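Local coordinates for protein putative D-lactate dehydrogenase (Chlamydomonas reinhardtii, PDB 4ZGS) that probably reduces pyruvate to D-lactate with NADH during fermentation, as a member of the D-isomer specific 2-hydroxyacid dehydrogenase family, at residues H178-V183 / A230-V235; V184-I189 / V204-I209; T236-L241 / I264-G269. All coordinates share one frame; numbering follows the deposited sequence.

Contact 1: H178-V183 / A230-V235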
loop_
_atom_site.group_PDB
_atom_site.type_symbol
_atom_site.label_atom_id
_atom_site.label_comp_id
_atom_site.label_asym_id
_atom_site.label_seq_id
_atom_site.Cartn_x
_atom_site.Cartn_y
_atom_site.Cartn_z
ATOM N N HIS A 178 20.917 -23.031 -10.351
ATOM C CA HIS A 178 21.012 -24.488 -10.391
ATOM C C HIS A 178 19.863 -25.238 -9.708
ATOM O O HIS A 178 19.950 -26.435 -9.488
ATOM C CB HIS A 178 22.391 -24.910 -9.896
ATOM C CG HIS A 178 23.484 -24.492 -10.830
ATOM N ND1 HIS A 178 24.266 -23.378 -10.617
ATOM C CD2 HIS A 178 23.895 -25.017 -12.006
ATOM C CE1 HIS A 178 25.128 -23.246 -11.608
ATOM N NE2 HIS A 178 24.922 -24.228 -12.466
ATOM N N LYS A 179 18.807 -24.519 -9.339
ATOM C CA LYS A 179 17.669 -25.112 -8.634
ATOM C C LYS A 179 16.906 -26.194 -9.415
ATOM O O LYS A 179 16.808 -26.140 -10.642
ATOM C CB LYS A 179 16.695 -24.004 -8.241
ATOM C CG LYS A 179 17.328 -22.927 -7.390
ATOM C CD LYS A 179 17.924 -23.559 -6.141
ATOM C CE LYS A 179 18.869 -22.606 -5.415
ATOM N NZ LYS A 179 18.118 -21.529 -4.698
ATOM N N VAL A 180 16.373 -27.168 -8.682
ATOM C CA VAL A 180 15.539 -28.218 -9.243
ATOM C C VAL A 180 14.079 -27.765 -9.333
ATOM O O VAL A 180 13.477 -27.376 -8.331
ATOM C CB VAL A 180 15.571 -29.471 -8.403
ATOM C CG1 VAL A 180 14.632 -30.517 -8.993
ATOM C CG2 VAL A 180 16.977 -29.993 -8.292
ATOM N N VAL A 181 13.532 -27.842 -10.540
ATOM C CA VAL A 181 12.198 -27.400 -10.902
ATOM C C VAL A 181 11.334 -28.521 -11.465
ATOM O O VAL A 181 11.656 -29.060 -12.519
ATOM C CB VAL A 181 12.292 -26.333 -11.957
ATOM C CG1 VAL A 181 10.895 -26.010 -12.549
ATOM C CG2 VAL A 181 13.028 -25.144 -11.396
ATOM N N GLY A 182 10.305 -28.932 -10.725
ATOM C CA GLY A 182 9.262 -29.798 -11.248
ATOM C C GLY A 182 8.214 -29.080 -12.070
ATOM O O GLY A 182 7.523 -28.208 -11.557
ATOM N N VAL A 183 8.027 -29.485 -13.320
ATOM C CA VAL A 183 6.880 -29.007 -14.088
ATOM C C VAL A 183 5.851 -30.093 -14.115
ATOM O O VAL A 183 6.150 -31.205 -14.563
ATOM C CB VAL A 183 7.222 -28.625 -15.508
ATOM C CG1 VAL A 183 5.976 -28.259 -16.243
ATOM C CG2 VAL A 183 8.206 -27.476 -15.522
ATOM N N ALA A 230 9.311 -34.769 -4.365
ATOM C CA ALA A 230 10.304 -35.017 -3.348
ATOM C C ALA A 230 11.567 -34.233 -3.625
ATOM O O ALA A 230 12.238 -33.804 -2.694
ATOM C CB ALA A 230 10.614 -36.490 -3.261
ATOM N N MET A 231 11.911 -34.077 -4.900
ATOM C CA MET A 231 13.180 -33.448 -5.253
ATOM C C MET A 231 13.122 -31.951 -5.537
ATOM O O MET A 231 14.163 -31.313 -5.635
ATOM C CB MET A 231 13.767 -34.144 -6.474
ATOM C CG MET A 231 12.982 -33.926 -7.770
ATOM S SD MET A 231 13.852 -34.643 -9.203
ATOM C CE MET A 231 12.462 -35.055 -10.254
ATOM N N SER A 232 11.923 -31.381 -5.664
ATOM C CA SER A 232 11.831 -30.039 -6.242
ATOM C C SER A 232 11.960 -28.877 -5.261
ATOM O O SER A 232 11.349 -28.870 -4.191
ATOM C CB SER A 232 10.524 -29.922 -7.025
ATOM O OG SER A 232 10.474 -30.927 -8.034
ATOM N N ASP A 233 12.747 -27.880 -5.657
ATOM C CA ASP A 233 12.830 -26.609 -4.947
ATOM C C ASP A 233 11.634 -25.779 -5.328
ATOM O O ASP A 233 11.133 -24.940 -4.560
ATOM C CB ASP A 233 14.106 -25.852 -5.311
ATOM C CG ASP A 233 15.381 -26.598 -4.917
ATOM O OD1 ASP A 233 15.528 -26.954 -3.718
ATOM O OD2 ASP A 233 16.252 -26.792 -5.804
ATOM N N ILE A 234 11.221 -26.021 -6.567
ATOM C CA ILE A 234 10.127 -25.330 -7.215
ATOM C C ILE A 234 9.235 -26.296 -7.971
ATOM O O ILE A 234 9.722 -27.122 -8.768
ATOM C CB ILE A 234 10.631 -24.295 -8.210
ATOM C CG1 ILE A 234 11.635 -23.359 -7.545
ATOM C CG2 ILE A 234 9.469 -23.534 -8.769
ATOM C CD1 ILE A 234 12.309 -22.423 -8.523
ATOM N N VAL A 235 7.942 -26.186 -7.702
ATOM C CA VAL A 235 6.908 -26.929 -8.388
ATOM C C VAL A 235 5.936 -25.965 -9.040
ATOM O O VAL A 235 5.431 -25.045 -8.383
ATOM C CB VAL A 235 6.156 -27.844 -7.442
ATOM C CG1 VAL A 235 4.994 -28.480 -8.149
ATOM C CG2 VAL A 235 7.098 -28.915 -6.914
#
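V180 and D233 meet where two parallel strands, 180-184 and 234-237, start side by side in the Rossmann-type sheet of the NAD-binding domain. The carboxylate of D233 takes up the first amide of the neighbouring strand: V180 N donates to D233 OD2 at 2.9 Å, reaching that oxygen on its anti side and 18° out of the carboxylate plane. CG of D233 lies anti to its own carbonyl carbon (chi1 -63°), which swings the acid back over the start of strand 180-184. The carbonyl of V180 in turn is gripped by two successive amides, D233 N at 2.8 Å from V180 O and I234 N at 3.2 Å from the same oxygen. Regular parallel pairing then takes over, with G182 N bonded to I234 O at 2.7 Å.

V181 and I234 point to the same face of the sheet and run side by side, V181 CG2 lying 4.0 Å from I234 CD1. Beside the sheet, V180 CG1 rests on M231 CG, also at 4.0 Å, joining the end of helix 225-231 to the strand; M231 continues onto F205 of strand 203-207. S232, where the chain leaves the helix, lies beside G182. S232 OG lies 3.6 Å from G182 CA and is hydrogen-bonded to L228 O of helix 225-231.

D233 OD1 forms a salt bridge with K258, so the aspartate holds a strand amide with one oxygen and a lysine with the other. K179 bends away at chi2 and chi4 to give its NZ to E175 O, with a long, weak ion pair to E342 of the second subunit. Only its aliphatic chain passes the acid, K179 CD lying 3.7 Å from D233 OD2.

Contact 2: V184-I189 / V204-I209. With NAD (nicotinamide-adenine-dinucleotide), chain I.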
loop_
_atom_site.group_PDB
_atom_site.type_symbol
_atom_site.label_atom_id
_atom_site.label_comp_id
_atom_site.label_asym_id
_atom_site.label_seq_id
_atom_site.Cartn_x
_atom_site.Cartn_y
_atom_site.Cartn_z
ATOM N N VAL A 184 4.675 -29.799 -13.562
ATOM C CA VAL A 184 3.575 -30.763 -13.519
ATOM C C VAL A 184 2.529 -30.444 -14.605
ATOM O O VAL A 184 1.746 -29.489 -14.516
ATOM C CB VAL A 184 2.900 -30.808 -12.132
ATOM C CG1 VAL A 184 1.812 -31.846 -12.136
ATOM C CG2 VAL A 184 3.908 -31.137 -11.049
ATOM N N GLY A 185 2.551 -31.294 -15.621
ATOM C CA GLY A 185 1.782 -31.201 -16.848
ATOM C C GLY A 185 2.640 -30.484 -17.885
ATOM O O GLY A 185 3.172 -29.363 -17.657
ATOM N N THR A 186 2.748 -31.154 -19.035
ATOM C CA THR A 186 3.633 -30.775 -20.144
ATOM C C THR A 186 2.911 -30.378 -21.446
ATOM O O THR A 186 3.456 -30.535 -22.547
ATOM C CB THR A 186 4.672 -31.852 -20.390
ATOM O OG1 THR A 186 4.043 -33.114 -20.646
ATOM C CG2 THR A 186 5.542 -31.928 -19.140
ATOM N N GLY A 187 1.641 -30.017 -21.345
ATOM C CA GLY A 187 0.920 -29.583 -22.524
ATOM C C GLY A 187 1.476 -28.265 -23.028
ATOM O O GLY A 187 2.613 -27.887 -22.687
ATOM N N ALA A 188 0.704 -27.588 -23.873
ATOM C CA ALA A 188 1.170 -26.387 -24.559
ATOM C C ALA A 188 1.827 -25.380 -23.605
ATOM O O ALA A 188 2.908 -24.866 -23.881
ATOM C CB ALA A 188 0.007 -25.739 -25.296
ATOM N N ILE A 189 1.191 -25.129 -22.466
ATOM C CA ILE A 189 1.730 -24.211 -21.462
ATOM C C ILE A 189 2.913 -24.777 -20.628
ATOM O O ILE A 189 3.957 -24.125 -20.501
ATOM C CB ILE A 189 0.606 -23.783 -20.515
ATOM C CG1 ILE A 189 -0.380 -22.904 -21.287
ATOM C CG2 ILE A 189 1.152 -23.042 -19.345
ATOM C CD1 ILE A 189 -1.710 -22.673 -20.593
ATOM N N VAL A 204 15.485 -28.958 -14.757
ATOM C CA VAL A 204 14.058 -29.101 -14.864
ATOM C C VAL A 204 13.682 -30.567 -14.928
ATOM O O VAL A 204 14.323 -31.361 -15.595
ATOM C CB VAL A 204 13.527 -28.360 -16.080
ATOM C CG1 VAL A 204 11.999 -28.407 -16.113
ATOM C CG2 VAL A 204 14.020 -26.925 -16.056
ATOM N N PHE A 205 12.647 -30.929 -14.181
ATOM C CA PHE A 205 12.122 -32.285 -14.229
ATOM C C PHE A 205 10.653 -32.131 -14.538
ATOM O O PHE A 205 10.088 -31.075 -14.316
ATOM C CB PHE A 205 12.390 -33.045 -12.926
ATOM C CG PHE A 205 13.850 -33.339 -12.700
ATOM C CD1 PHE A 205 14.710 -32.347 -12.253
ATOM C CD2 PHE A 205 14.370 -34.599 -12.971
ATOM C CE1 PHE A 205 16.040 -32.598 -12.065
ATOM C CE2 PHE A 205 15.714 -34.864 -12.783
ATOM C CZ PHE A 205 16.551 -33.862 -12.330
ATOM N N ALA A 206 10.052 -33.151 -15.120
ATOM C CA ALA A 206 8.674 -33.049 -15.548
ATOM C C ALA A 206 7.916 -34.281 -15.174
ATOM O O ALA A 206 8.482 -35.383 -15.107
ATOM C CB ALA A 206 8.592 -32.838 -17.048
ATOM N N TYR A 207 6.617 -34.085 -14.971
ATOM C CA TYR A 207 5.695 -35.180 -14.803
ATOM C C TYR A 207 4.494 -34.963 -15.701
ATOM O O TYR A 207 3.925 -33.869 -15.741
ATOM C CB TYR A 207 5.215 -35.297 -13.360
ATOM C CG TYR A 207 4.047 -36.245 -13.233
ATOM C CD1 TYR A 207 4.254 -37.610 -13.146
ATOM C CD2 TYR A 207 2.741 -35.788 -13.298
ATOM C CE1 TYR A 207 3.193 -38.493 -13.051
ATOM C CE2 TYR A 207 1.668 -36.663 -13.208
ATOM C CZ TYR A 207 1.901 -38.013 -13.085
ATOM O OH TYR A 207 0.848 -38.898 -12.998
ATOM N N ASP A 208 4.074 -36.022 -16.373
ATOM C CA ASP A 208 2.820 -35.983 -17.085
ATOM C C ASP A 208 2.361 -37.384 -17.274
ATOM O O ASP A 208 3.164 -38.311 -17.270
ATOM C CB ASP A 208 2.943 -35.297 -18.435
ATOM C CG ASP A 208 1.588 -34.928 -19.015
ATOM O OD1 ASP A 208 0.742 -35.836 -19.192
ATOM O OD2 ASP A 208 1.355 -33.721 -19.260
ATOM N N ILE A 209 1.068 -37.540 -17.510
ATOM C CA ILE A 209 0.550 -38.865 -17.697
ATOM C C ILE A 209 1.097 -39.318 -19.058
ATOM O O ILE A 209 1.506 -40.471 -19.223
ATOM C CB ILE A 209 -0.993 -38.875 -17.606
ATOM C CG1 ILE A 209 -1.497 -40.251 -17.158
ATOM C CG2 ILE A 209 -1.624 -38.421 -18.916
ATOM C CD1 ILE A 209 -0.730 -40.816 -15.982
HETATM P PA NAD I . -2.785 -28.705 -22.726
HETATM O O1A NAD I . -3.751 -29.742 -23.154
HETATM O O2A NAD I . -1.863 -28.720 -23.889
HETATM O O5B NAD I . -2.042 -29.099 -21.360
HETATM C C5B NAD I . -2.592 -30.046 -20.446
HETATM C C4B NAD I . -1.692 -31.231 -20.291
HETATM O O4B NAD I . -1.882 -31.874 -18.948
HETATM C C3B NAD I . -1.968 -32.274 -21.313
HETATM O O3B NAD I . -0.755 -32.665 -22.015
HETATM C C2B NAD I . -2.492 -33.432 -20.598
HETATM O O2B NAD I . -2.068 -34.656 -21.258
HETATM C C1B NAD I . -1.914 -33.343 -19.239
HETATM N N9A NAD I . -2.605 -34.094 -18.270
HETATM C C8A NAD I . -3.892 -34.696 -18.401
HETATM N N7A NAD I . -4.224 -35.375 -17.217
HETATM C C5A NAD I . -3.158 -35.210 -16.358
HETATM C C6A NAD I . -2.834 -35.621 -15.028
HETATM N N6A NAD I . -3.734 -36.405 -14.265
HETATM N N1A NAD I . -1.728 -35.273 -14.544
HETATM C C2A NAD I . -0.856 -34.605 -15.077
HETATM N N3A NAD I . -0.972 -34.146 -16.274
HETATM C C4A NAD I . -2.127 -34.400 -17.032
HETATM O O3 NAD I . -3.481 -27.266 -22.592
HETATM P PN NAD I . -2.714 -25.920 -22.191
HETATM O O1N NAD I . -2.730 -24.916 -23.282
HETATM O O2N NAD I . -1.263 -26.162 -22.007
HETATM O O5D NAD I . -3.343 -25.328 -20.848
HETATM C C5D NAD I . -4.750 -25.112 -20.693
HETATM C C4D NAD I . -4.931 -24.685 -19.284
HETATM O O4D NAD I . -4.486 -23.284 -19.108
HETATM C C3D NAD I . -6.334 -24.685 -18.853
HETATM O O3D NAD I . -6.787 -26.025 -18.527
HETATM C C2D NAD I . -6.287 -23.834 -17.666
HETATM O O2D NAD I . -5.933 -24.650 -16.523
HETATM C C1D NAD I . -5.224 -22.826 -17.911
HETATM N N1N NAD I . -5.781 -21.545 -18.105
HETATM C C2N NAD I . -5.247 -20.430 -17.416
HETATM C C3N NAD I . -5.803 -19.164 -17.590
HETATM C C7N NAD I . -5.228 -17.964 -16.841
HETATM O O7N NAD I . -4.778 -18.100 -15.717
HETATM N N7N NAD I . -5.228 -16.676 -17.435
HETATM C C4N NAD I . -6.899 -18.996 -18.456
HETATM C C5N NAD I . -7.437 -20.104 -19.141
HETATM C C6N NAD I . -6.883 -21.368 -18.970
#
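The Y207 ring is approached obliquely by V184 of the adjacent strand and by the adenine of NAD: V184 CG1 lies 4.2 Å from Y207 CD2, and adenine C2A lies 3.8 Å from Y207 CE2. The D208 carboxylate, the second flat group, spends OD2 on the glycine-rich turn. T186 N meets D208 OD2 at 2.9 Å through the anti lone pair in a nearly straight bond of 170°, while T186 OG1 stands 3.1 Å from D208 OD2. D208 CG is anti to its backbone N (chi1 -165°), which places the acid beside the adenosine ribose, D208 OD2 lying 3.3 Å from NAD C1B. D208 OD1 accepts from K210 N. The last strand bond, G185 N to Y207 O, fixes the start of the turn, and T186 CG2 packs on A206 CB. G187 then occupies the N-cap of helix 188-200, whose first amides bind the pyrophosphate: A188 N to NAD O2A at 2.8 Å, I189 N to NAD O2N at 2.7 Å. This is the dinucleotide-binding beta-alpha-beta unit; the helix N terminus would favour the phosphate charge, and an acid beside the adenosine ribose is consistent with preference for NAD over NADP.

Contact 3: T236-L241 / I264-G269. With NAD (nicotinamide-adenine-dinucleotide), chain I.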
loop_
_atom_site.group_PDB
_atom_site.type_symbol
_atom_site.label_atom_id
_atom_site.label_comp_id
_atom_site.label_asym_id
_atom_site.label_seq_id
_atom_site.Cartn_x
_atom_site.Cartn_y
_atom_site.Cartn_z
ATOM N N THR A 236 5.691 -26.153 -10.334
ATOM C CA THR A 236 4.754 -25.298 -11.055
ATOM C C THR A 236 3.678 -26.127 -11.735
ATOM O O THR A 236 3.978 -27.010 -12.533
ATOM C CB THR A 236 5.472 -24.420 -12.083
ATOM O OG1 THR A 236 4.490 -23.716 -12.846
ATOM C CG2 THR A 236 6.284 -25.283 -13.061
ATOM N N LEU A 237 2.420 -25.860 -11.401
ATOM C CA LEU A 237 1.330 -26.695 -11.869
ATOM C C LEU A 237 0.811 -26.200 -13.196
ATOM O O LEU A 237 0.440 -25.035 -13.310
ATOM C CB LEU A 237 0.198 -26.716 -10.847
ATOM C CG LEU A 237 0.591 -27.019 -9.409
ATOM C CD1 LEU A 237 -0.661 -27.073 -8.489
ATOM C CD2 LEU A 237 1.385 -28.319 -9.375
ATOM N N HIS A 238 0.934 -27.013 -14.242
ATOM C CA HIS A 238 0.252 -26.709 -15.503
ATOM C C HIS A 238 -0.804 -27.702 -16.018
ATOM O O HIS A 238 -1.362 -27.503 -17.095
ATOM C CB HIS A 238 1.320 -26.421 -16.530
ATOM C CG HIS A 238 2.170 -25.258 -16.139
ATOM N ND1 HIS A 238 1.798 -23.952 -16.375
ATOM C CD2 HIS A 238 3.305 -25.194 -15.397
ATOM C CE1 HIS A 238 2.708 -23.138 -15.870
ATOM N NE2 HIS A 238 3.635 -23.865 -15.267
ATOM N N CYS A 239 -1.099 -28.759 -15.269
ATOM C CA CYS A 239 -2.083 -29.730 -15.742
ATOM C C CYS A 239 -3.503 -29.158 -15.695
ATOM O O CYS A 239 -3.800 -28.236 -14.920
ATOM C CB CYS A 239 -2.018 -31.025 -14.916
ATOM S SG CYS A 239 -2.039 -30.804 -13.095
ATOM N N PRO A 240 -4.395 -29.713 -16.526
ATOM C CA PRO A 240 -5.819 -29.353 -16.503
ATOM C C PRO A 240 -6.454 -29.899 -15.239
ATOM O O PRO A 240 -5.852 -30.748 -14.579
ATOM C CB PRO A 240 -6.383 -30.041 -17.748
ATOM C CG PRO A 240 -5.487 -31.227 -17.936
ATOM C CD PRO A 240 -4.106 -30.755 -17.524
ATOM N N LEU A 241 -7.652 -29.443 -14.905
ATOM C CA LEU A 241 -8.297 -29.959 -13.718
ATOM C C LEU A 241 -9.113 -31.208 -14.049
ATOM O O LEU A 241 -10.125 -31.140 -14.748
ATOM C CB LEU A 241 -9.186 -28.886 -13.104
ATOM C CG LEU A 241 -9.833 -29.251 -11.779
ATOM C CD1 LEU A 241 -8.725 -29.620 -10.794
ATOM C CD2 LEU A 241 -10.629 -28.058 -11.282
ATOM N N ILE A 264 3.957 -22.948 -7.395
ATOM C CA ILE A 264 3.377 -21.976 -8.323
ATOM C C ILE A 264 2.189 -22.567 -9.020
ATOM O O ILE A 264 2.285 -23.623 -9.628
ATOM C CB ILE A 264 4.359 -21.539 -9.376
ATOM C CG1 ILE A 264 5.585 -20.931 -8.709
ATOM C CG2 ILE A 264 3.699 -20.548 -10.300
ATOM C CD1 ILE A 264 5.278 -19.721 -7.907
ATOM N N ASN A 265 1.050 -21.899 -8.918
ATOM C CA ASN A 265 -0.093 -22.396 -9.632
ATOM C C ASN A 265 -0.802 -21.314 -10.442
ATOM O O ASN A 265 -1.446 -20.432 -9.880
ATOM C CB ASN A 265 -1.040 -23.028 -8.629
ATOM C CG ASN A 265 -2.203 -23.678 -9.275
ATOM O OD1 ASN A 265 -2.176 -23.969 -10.472
ATOM N ND2 ASN A 265 -3.268 -23.871 -8.508
ATOM N N VAL A 266 -0.636 -21.372 -11.758
ATOM C CA VAL A 266 -1.353 -20.547 -12.723
ATOM C C VAL A 266 -2.386 -21.337 -13.520
ATOM O O VAL A 266 -2.903 -20.814 -14.501
ATOM C CB VAL A 266 -0.398 -19.823 -13.705
ATOM C CG1 VAL A 266 0.569 -18.942 -12.909
ATOM C CG2 VAL A 266 0.365 -20.820 -14.580
ATOM N N SER A 267 -2.634 -22.606 -13.187
ATOM C CA SER A 267 -3.625 -23.355 -13.984
ATOM C C SER A 267 -5.040 -23.295 -13.422
ATOM O O SER A 267 -5.848 -22.525 -13.917
ATOM C CB SER A 267 -3.255 -24.847 -14.125
ATOM O OG SER A 267 -1.935 -25.039 -14.581
ATOM N N ARG A 268 -5.326 -24.061 -12.372
ATOM C CA ARG A 268 -6.694 -24.179 -11.863
ATOM C C ARG A 268 -6.725 -24.269 -10.356
ATOM O O ARG A 268 -5.993 -25.070 -9.767
ATOM C CB ARG A 268 -7.379 -25.394 -12.479
ATOM C CG ARG A 268 -7.681 -25.172 -13.930
ATOM C CD ARG A 268 -8.645 -23.992 -14.037
ATOM N NE ARG A 268 -9.630 -24.214 -15.077
ATOM C CZ ARG A 268 -10.741 -24.912 -14.900
ATOM N NH1 ARG A 268 -11.000 -25.453 -13.717
ATOM N NH2 ARG A 268 -11.582 -25.077 -15.913
ATOM N N GLY A 269 -7.619 -23.492 -9.742
ATOM C CA GLY A 269 -7.676 -23.416 -8.301
ATOM C C GLY A 269 -7.954 -24.759 -7.688
ATOM O O GLY A 269 -7.473 -25.062 -6.612
HETATM P PA NAD I . -2.785 -28.705 -22.726
HETATM O O1A NAD I . -3.751 -29.742 -23.154
HETATM O O2A NAD I . -1.863 -28.720 -23.889
HETATM O O5B NAD I . -2.042 -29.099 -21.360
HETATM C C5B NAD I . -2.592 -30.046 -20.446
HETATM C C4B NAD I . -1.692 -31.231 -20.291
HETATM O O4B NAD I . -1.882 -31.874 -18.948
HETATM C C3B NAD I . -1.968 -32.274 -21.313
HETATM O O3B NAD I . -0.755 -32.665 -22.015
HETATM C C2B NAD I . -2.492 -33.432 -20.598
HETATM O O2B NAD I . -2.068 -34.656 -21.258
HETATM C C1B NAD I . -1.914 -33.343 -19.239
HETATM N N9A NAD I . -2.605 -34.094 -18.270
HETATM C C8A NAD I . -3.892 -34.696 -18.401
HETATM N N7A NAD I . -4.224 -35.375 -17.217
HETATM C C5A NAD I . -3.158 -35.210 -16.358
HETATM C C6A NAD I . -2.834 -35.621 -15.028
HETATM N N6A NAD I . -3.734 -36.405 -14.265
HETATM N N1A NAD I . -1.728 -35.273 -14.544
HETATM C C2A NAD I . -0.856 -34.605 -15.077
HETATM N N3A NAD I . -0.972 -34.146 -16.274
HETATM C C4A NAD I . -2.127 -34.400 -17.032
HETATM O O3 NAD I . -3.481 -27.266 -22.592
HETATM P PN NAD I . -2.714 -25.920 -22.191
HETATM O O1N NAD I . -2.730 -24.916 -23.282
HETATM O O2N NAD I . -1.263 -26.162 -22.007
HETATM O O5D NAD I . -3.343 -25.328 -20.848
HETATM C C5D NAD I . -4.750 -25.112 -20.693
HETATM C C4D NAD I . -4.931 -24.685 -19.284
HETATM O O4D NAD I . -4.486 -23.284 -19.108
HETATM C C3D NAD I . -6.334 -24.685 -18.853
HETATM O O3D NAD I . -6.787 -26.025 -18.527
HETATM C C2D NAD I . -6.287 -23.834 -17.666
HETATM O O2D NAD I . -5.933 -24.650 -16.523
HETATM C C1D NAD I . -5.224 -22.826 -17.911
HETATM N N1N NAD I . -5.781 -21.545 -18.105
HETATM C C2N NAD I . -5.247 -20.430 -17.416
HETATM C C3N NAD I . -5.803 -19.164 -17.590
HETATM C C7N NAD I . -5.228 -17.964 -16.841
HETATM O O7N NAD I . -4.778 -18.100 -15.717
HETATM N N7N NAD I . -5.228 -16.676 -17.435
HETATM C C4N NAD I . -6.899 -18.996 -18.456
HETATM C C5N NAD I . -7.437 -20.104 -19.141
HETATM C C6N NAD I . -6.883 -21.368 -18.970
HETATM O O HOH W 1 1.789 -22.978 -12.511
#
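S267 and L237 join the ends of parallel strands 261-265 and 234-237 through a serine hydroxyl. With OG anti to its carbonyl carbon (chi1 -52°), S267 reaches across and S267 OG donates to L237 O at 2.7 Å, from above the carbonyl plane. Before this, L237 N bonds to I264 O at 2.9 Å, the regular strand pairing. N265 has CG anti to its backbone N (chi1 -175°), so that OD1 accepts from S267 N in an Asx turn and ND2 reaches R268 O; L237 CD1 lies 3.8 Å from N265 CG. On the other side of the strands, H238 CE1 touches V266 CG2 at 3.5 Å, while H238 NE2 makes a weak bond to T236 OG1. A water bridges the two strands, accepting from T236 OG1 and V266 N and donating to L237 O and I264 O; it also sits above one face of the H238 ring, toward its rim. R268 crosses L241 and brings its CG to 3.2 Å from NAD O2D. C239, P240 and V266 to R268 line the cofactor pocket, while V266 and I264 pack on helix 136-151 and H238 lies against I189 and A193 of helix 188-200.

How the contacts relate
From the N terminus, strand 180-184 opens contact 1 and runs directly into the glycine-rich turn of contact 2. Contact 2 closes first, once helix 188-200 has brought the chain back as strand 203-207, and is thus nested inside the loop that contact 1 closes at 230-235. Contact 3 follows in series: it continues strand 234-237 from contact 1 and closes at 264-269. Together they tie four neighbouring strands of one parallel sheet, in the order 203-207, 180-184, 234-237, 261-265. Contact 1 holds the ends remote from the cofactor, whereas contacts 2 and 3 shape the ends that touch NAD, joined by a probable hydrogen bond from H238 N to V184 O.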